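Local structure of secreted effector protein SifA (Salmonella typhimurium, 3CXB) at residues 53-58 / 126-131; 201-206 / 242-247. The protein is a virulence effector that binds host PLEKHM2 (SKIP) and is required for endosomal tubulation and formation of Salmonella-induced filaments. All blocks are in the same frame, centred on the assembly; numbering follows the deposited sequence.

Contact 1. Residues 53-58 / 126-131; sequences MLFAER and NLYFLM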
loop_
_atom_site.group_PDB
_atom_site.type_symbol
_atom_site.label_atom_id
_atom_site.label_comp_id
_atom_site.label_asym_id
_atom_site.label_seq_id
_atom_site.Cartn_x
_atom_site.Cartn_y
_atom_site.Cartn_z
ATOM N N MET A 53 -8.164 -15.064 -2.385
ATOM C CA MET A 53 -7.596 -14.996 -1.056
ATOM C C MET A 53 -7.265 -16.283 -0.376
ATOM O O MET A 53 -6.232 -16.388 0.276
ATOM C CB MET A 53 -8.512 -14.201 -0.130
ATOM C CG MET A 53 -8.013 -14.143 1.302
ATOM S SD MET A 53 -9.175 -13.284 2.352
ATOM C CE MET A 53 -9.313 -14.390 3.698
ATOM N N LEU A 54 -8.122 -17.275 -0.517
ATOM C CA LEU A 54 -7.868 -18.511 0.189
ATOM C C LEU A 54 -7.931 -19.760 -0.629
ATOM O O LEU A 54 -7.481 -20.798 -0.164
ATOM C CB LEU A 54 -8.855 -18.661 1.341
ATOM C CG LEU A 54 -8.952 -17.510 2.334
ATOM C CD1 LEU A 54 -10.365 -17.456 2.882
ATOM C CD2 LEU A 54 -7.927 -17.701 3.442
ATOM N N PHE A 55 -8.474 -19.696 -1.835
ATOM C CA PHE A 55 -8.582 -20.931 -2.600
ATOM C C PHE A 55 -8.018 -20.898 -3.999
ATOM O O PHE A 55 -8.579 -21.515 -4.897
ATOM C CB PHE A 55 -10.047 -21.387 -2.648
ATOM C CG PHE A 55 -10.788 -21.198 -1.344
ATOM C CD1 PHE A 55 -11.490 -20.016 -1.091
ATOM C CD2 PHE A 55 -10.765 -22.179 -0.358
ATOM C CE1 PHE A 55 -12.159 -19.814 0.129
ATOM C CE2 PHE A 55 -11.427 -21.989 0.861
ATOM C CZ PHE A 55 -12.126 -20.802 1.103
ATOM N N ALA A 56 -6.911 -20.188 -4.190
ATOM C CA ALA A 56 -6.273 -20.115 -5.504
ATOM C C ALA A 56 -5.036 -20.992 -5.512
ATOM O O ALA A 56 -4.771 -21.701 -4.546
ATOM C CB ALA A 56 -5.893 -18.694 -5.838
ATOM N N GLU A 57 -4.271 -20.930 -6.597
ATOM C CA GLU A 57 -3.071 -21.757 -6.717
ATOM C C GLU A 57 -2.064 -21.431 -5.624
ATOM O O GLU A 57 -1.238 -22.268 -5.251
ATOM C CB GLU A 57 -2.424 -21.590 -8.097
ATOM C CG GLU A 57 -1.533 -22.777 -8.494
ATOM C CD GLU A 57 -0.822 -22.588 -9.827
ATOM O OE1 GLU A 57 -0.259 -23.576 -10.343
ATOM O OE2 GLU A 57 -0.817 -21.457 -10.357
ATOM N N ARG A 58 -2.135 -20.209 -5.115
ATOM C CA ARG A 58 -1.240 -19.805 -4.050
ATOM C C ARG A 58 -1.779 -18.651 -3.222
ATOM O O ARG A 58 -2.682 -17.932 -3.632
ATOM C CB ARG A 58 0.154 -19.470 -4.602
ATOM C CG ARG A 58 0.282 -18.257 -5.495
ATOM C CD ARG A 58 1.706 -18.211 -6.022
ATOM N NE ARG A 58 2.008 -16.964 -6.713
ATOM C CZ ARG A 58 3.186 -16.689 -7.260
ATOM N NH1 ARG A 58 3.385 -15.527 -7.873
ATOM N NH2 ARG A 58 4.166 -17.582 -7.192
ATOM N N ASN A 126 -10.496 -22.114 11.399
ATOM C CA ASN A 126 -9.499 -23.026 10.828
ATOM C C ASN A 126 -8.282 -22.287 10.276
ATOM O O ASN A 126 -8.418 -21.315 9.541
ATOM C CB ASN A 126 -10.149 -23.841 9.720
ATOM C CG ASN A 126 -11.405 -24.523 10.190
ATOM O OD1 ASN A 126 -11.348 -25.446 11.002
ATOM N ND2 ASN A 126 -12.556 -24.056 9.706
ATOM N N LEU A 127 -7.085 -22.742 10.616
ATOM C CA LEU A 127 -5.894 -22.060 10.131
ATOM C C LEU A 127 -5.758 -22.423 8.677
ATOM O O LEU A 127 -5.599 -23.594 8.360
ATOM C CB LEU A 127 -4.682 -22.523 10.924
ATOM C CG LEU A 127 -3.301 -22.175 10.391
ATOM C CD1 LEU A 127 -3.164 -20.683 10.218
ATOM C CD2 LEU A 127 -2.256 -22.718 11.350
ATOM N N TYR A 128 -5.854 -21.452 7.774
ATOM C CA TYR A 128 -5.741 -21.805 6.363
ATOM C C TYR A 128 -4.348 -21.619 5.818
ATOM O O TYR A 128 -3.996 -22.214 4.803
ATOM C CB TYR A 128 -6.745 -21.021 5.499
ATOM C CG TYR A 128 -7.884 -21.876 4.953
ATOM C CD1 TYR A 128 -7.866 -22.346 3.636
ATOM C CD2 TYR A 128 -8.923 -22.300 5.792
ATOM C CE1 TYR A 128 -8.860 -23.235 3.174
ATOM C CE2 TYR A 128 -9.905 -23.177 5.344
ATOM C CZ TYR A 128 -9.872 -23.647 4.045
ATOM O OH TYR A 128 -10.836 -24.544 3.651
ATOM N N PHE A 129 -3.565 -20.764 6.460
ATOM C CA PHE A 129 -2.190 -20.562 6.027
ATOM C C PHE A 129 -1.388 -19.604 6.873
ATOM O O PHE A 129 -1.927 -18.681 7.479
ATOM C CB PHE A 129 -2.113 -20.120 4.552
ATOM C CG PHE A 129 -2.640 -18.743 4.272
ATOM C CD1 PHE A 129 -3.705 -18.571 3.382
ATOM C CD2 PHE A 129 -2.057 -17.611 4.842
ATOM C CE1 PHE A 129 -4.184 -17.295 3.059
ATOM C CE2 PHE A 129 -2.528 -16.331 4.527
ATOM C CZ PHE A 129 -3.598 -16.177 3.630
ATOM N N LEU A 130 -0.088 -19.853 6.923
ATOM C CA LEU A 130 0.822 -18.993 7.632
ATOM C C LEU A 130 1.954 -18.839 6.629
ATOM O O LEU A 130 2.632 -19.805 6.290
ATOM C CB LEU A 130 1.296 -19.656 8.912
ATOM C CG LEU A 130 1.995 -18.652 9.834
ATOM C CD1 LEU A 130 2.055 -19.236 11.221
ATOM C CD2 LEU A 130 3.405 -18.342 9.334
ATOM N N MET A 131 2.118 -17.625 6.116
ATOM C CA MET A 131 3.159 -17.345 5.136
ATOM C C MET A 131 4.264 -16.530 5.785
ATOM O O MET A 131 4.060 -15.878 6.818
ATOM C CB MET A 131 2.574 -16.565 3.948
ATOM C CG MET A 131 1.456 -17.273 3.220
ATOM S SD MET A 131 2.046 -18.799 2.475
ATOM C CE MET A 131 3.103 -18.135 1.117
#

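Contact 2. Residues 201-206 / 242-247; sequences EKATYL and CGLKQL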
loop_
_atom_site.group_PDB
_atom_site.type_symbol
_atom_site.label_atom_id
_atom_site.label_comp_id
_atom_site.label_asym_id
_atom_site.label_seq_id
_atom_site.Cartn_x
_atom_site.Cartn_y
_atom_site.Cartn_z
ATOM N N GLU A 201 -2.098 15.541 -5.186
ATOM C CA GLU A 201 -1.111 14.537 -4.802
ATOM C C GLU A 201 -1.155 13.348 -5.751
ATOM O O GLU A 201 -0.124 12.857 -6.197
ATOM C CB GLU A 201 -1.385 14.089 -3.362
ATOM C CG GLU A 201 -0.326 13.204 -2.731
ATOM C CD GLU A 201 1.033 13.865 -2.653
ATOM O OE1 GLU A 201 1.090 15.045 -2.247
ATOM O OE2 GLU A 201 2.044 13.203 -2.991
ATOM N N LYS A 202 -2.356 12.898 -6.077
ATOM C CA LYS A 202 -2.503 11.771 -6.968
ATOM C C LYS A 202 -1.802 11.993 -8.304
ATOM O O LYS A 202 -1.108 11.108 -8.791
ATOM C CB LYS A 202 -3.984 11.471 -7.191
ATOM C CG LYS A 202 -4.257 10.244 -8.052
ATOM C CD LYS A 202 -5.742 9.941 -8.079
ATOM C CE LYS A 202 -6.083 8.754 -8.971
ATOM N NZ LYS A 202 -7.561 8.519 -8.984
ATOM N N ALA A 203 -1.964 13.164 -8.906
ATOM C CA ALA A 203 -1.319 13.413 -10.189
ATOM C C ALA A 203 0.171 13.652 -10.011
ATOM O O ALA A 203 0.990 13.007 -10.660
ATOM C CB ALA A 203 -1.959 14.605 -10.889
ATOM N N THR A 204 0.519 14.566 -9.114
ATOM C CA THR A 204 1.913 14.910 -8.853
ATOM C C THR A 204 2.781 13.697 -8.568
ATOM O O THR A 204 3.770 13.439 -9.258
ATOM C CB THR A 204 2.032 15.857 -7.643
ATOM O OG1 THR A 204 1.387 17.095 -7.950
ATOM C CG2 THR A 204 3.504 16.126 -7.301
ATOM N N TYR A 205 2.401 12.968 -7.527
ATOM C CA TYR A 205 3.121 11.782 -7.082
ATOM C C TYR A 205 3.275 10.752 -8.198
ATOM O O TYR A 205 4.382 10.357 -8.547
ATOM C CB TYR A 205 2.380 11.170 -5.883
ATOM C CG TYR A 205 3.208 10.231 -5.031
ATOM C CD1 TYR A 205 3.443 8.911 -5.429
ATOM C CD2 TYR A 205 3.756 10.663 -3.816
ATOM C CE1 TYR A 205 4.200 8.048 -4.635
ATOM C CE2 TYR A 205 4.510 9.810 -3.019
ATOM C CZ TYR A 205 4.724 8.507 -3.433
ATOM O OH TYR A 205 5.429 7.650 -2.627
ATOM N N LEU A 206 2.158 10.339 -8.774
ATOM C CA LEU A 206 2.203 9.342 -9.817
ATOM C C LEU A 206 2.995 9.747 -11.058
ATOM O O LEU A 206 3.749 8.933 -11.594
ATOM C CB LEU A 206 0.778 8.926 -10.190
ATOM C CG LEU A 206 0.093 8.065 -9.115
ATOM C CD1 LEU A 206 -1.382 7.859 -9.411
ATOM C CD2 LEU A 206 0.800 6.722 -9.051
ATOM N N CYS A 242 -3.472 6.011 -17.101
ATOM C CA CYS A 242 -3.841 6.177 -15.702
ATOM C C CYS A 242 -4.904 7.238 -15.551
ATOM O O CYS A 242 -5.399 7.480 -14.452
ATOM C CB CYS A 242 -2.621 6.546 -14.873
ATOM S SG CYS A 242 -1.385 5.261 -14.934
ATOM N N GLY A 243 -5.228 7.883 -16.668
ATOM C CA GLY A 243 -6.261 8.901 -16.685
ATOM C C GLY A 243 -5.876 10.276 -16.201
ATOM O O GLY A 243 -6.486 11.252 -16.619
ATOM N N LEU A 244 -4.878 10.363 -15.329
ATOM C CA LEU A 244 -4.444 11.643 -14.786
ATOM C C LEU A 244 -3.777 12.546 -15.807
ATOM O O LEU A 244 -3.153 12.068 -16.749
ATOM C CB LEU A 244 -3.498 11.418 -13.606
ATOM C CG LEU A 244 -4.177 11.396 -12.231
ATOM C CD1 LEU A 244 -5.421 10.499 -12.260
ATOM C CD2 LEU A 244 -3.178 10.926 -11.181
ATOM N N LYS A 245 -3.921 13.855 -15.610
ATOM C CA LYS A 245 -3.334 14.846 -16.509
ATOM C C LYS A 245 -2.327 15.727 -15.779
ATOM O O LYS A 245 -2.443 15.966 -14.575
ATOM C CB LYS A 245 -4.430 15.715 -17.140
ATOM C CG LYS A 245 -5.288 16.482 -16.145
ATOM C CD LYS A 245 -4.899 17.943 -16.077
ATOM C CE LYS A 245 -5.231 18.649 -17.376
ATOM N NZ LYS A 245 -4.763 20.062 -17.361
ATOM N N GLN A 246 -1.335 16.205 -16.522
ATOM C CA GLN A 246 -0.294 17.040 -15.949
ATOM C C GLN A 246 -0.681 18.506 -15.979
ATOM O O GLN A 246 -0.899 19.079 -17.046
ATOM C CB GLN A 246 1.021 16.843 -16.709
ATOM C CG GLN A 246 2.232 17.476 -16.034
ATOM C CD GLN A 246 3.525 17.269 -16.810
ATOM O OE1 GLN A 246 4.597 17.706 -16.383
ATOM N NE2 GLN A 246 3.431 16.601 -17.956
ATOM N N LEU A 247 -0.775 19.100 -14.795
ATOM C CA LEU A 247 -1.112 20.511 -14.648
ATOM C C LEU A 247 -0.447 20.937 -13.346
ATOM O O LEU A 247 -1.083 21.467 -12.435
ATOM C CB LEU A 247 -2.630 20.699 -14.566
ATOM C CG LEU A 247 -3.178 22.048 -15.048
ATOM C CD1 LEU A 247 -4.694 22.038 -14.961
ATOM C CD2 LEU A 247 -2.602 23.182 -14.216
#

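Contact 1. Residues 53-58 / 126-131
A classic beta bulge in strand 126-132, an outermost strand of the five-stranded antiparallel sheet, presents two consecutive aromatic side chains to the C-terminal end of helix 42-54. Tyr-128 and Phe-129 both pair through their backbones with Cys-121 of strand 118-123, and backbone angles close to helical at Tyr-128 mark the irregularity. In consequence the CB atoms of both residues point toward 53-58, where regular alternation would have turned one to the other side.

The more deeply packed part is centred on Leu-54, at the end of the helix, of which the strand buries 54 Å². Its CG lies anti to the carbonyl carbon, and the branch CD2 reaches both aromatic residues, 3.8 Å from Phe-129 CE1 and 4.1 Å from Tyr-128 CB. The leucine crosses each partner at about a right angle. Leu-54 and the buried Met-53 also touch Cys-121 and Leu-110, on strands 118-123 and 108-114.

The looser side begins at Phe-55, the first residue to leave helical phi/psi, of which the strand buries 28 Å². This ring meets that of Tyr-128 obliquely, with planes at 75° and centroids 5.6 Å apart. The tyrosine hydroxyl lies at the edge of the Phe-55 ring, in its plane, while Trp-27 stacks on Phe-55 and Trp-26 touches Tyr-128, so helix 25-34 borders this side. Residues 56-58 are exposed, and the strand buries none of their surface.

No hydrogen bond joins the segments; helix end and sheet meet by apolar packing. Phe-129 holds its CG between backbone N and carbonyl carbon, the crowded position (chi1 69°), and its ring edge faces the main chain of the last helical turn, CE1 lying 3.6 Å from Met-53 O, near the ring plane.

Contact 2. Residues 201-206 / 242-247
Apolar packing dominates this contact, in which one leucine from the connection after helix 228-241 lies against a turn of helix 197-220. Leu-244 supplies 94 Å² of the 201 Å² buried in total. Its CD2 branch enters among three helical residues, 3.9 Å from Ala-203 CB and 4.0 Å from Leu-206 CD1. The small alanine lets the chains come close: the CA atoms of Ala-203 and Leu-244 are 5.8 Å apart.

The aliphatic part of Lys-202 runs across Leu-244. With CG anti to the backbone N (chi1 -177°) and the chain extended beyond it, Lys-202 crosses the leucine at about a right angle; its CG meets CD2, and its CE lies 3.8 Å from Leu-244 CD1.

Main-chain carbonyls are met by carbon, and no hydrogen bond joins the segments. Leu-244 CD2 sits by Lys-202 O, whose bond from Leu-206 N is weak, and Ala-203 CB lies 4.0 Å from Lys-245 O.

After helix 228-241, Gly-243 is the first residue to leave helical phi/psi, with positive phi (80°), and Leu-244 follows directly. On the helix, Lys-202 and Leu-206 also touch helix 283-303, and Leu-206 reaches Ile-310 of helix 307-324.

From the N terminus, helix 25-34 precedes helix 42-54, whose end opens contact 1. The chain then passes through 67 residues, including helix 62-75 and most of the five-stranded sheet, before strand 126-132 closes it. Next come the three-stranded sheet and helix 180-187; only then does helix 197-220 open contact 2, closed 35 residues later, after helix 228-241. The contacts are therefore in series, neither nested nor crossed. One ties a helix end to a sheet edge, the other a helix to an interhelical connection. The centres of contact 1 and contact 2 are about 36 Å apart, on opposite sides of the chain's centre; the nearest atoms of contact 1 and contact 2 are about 22 Å apart.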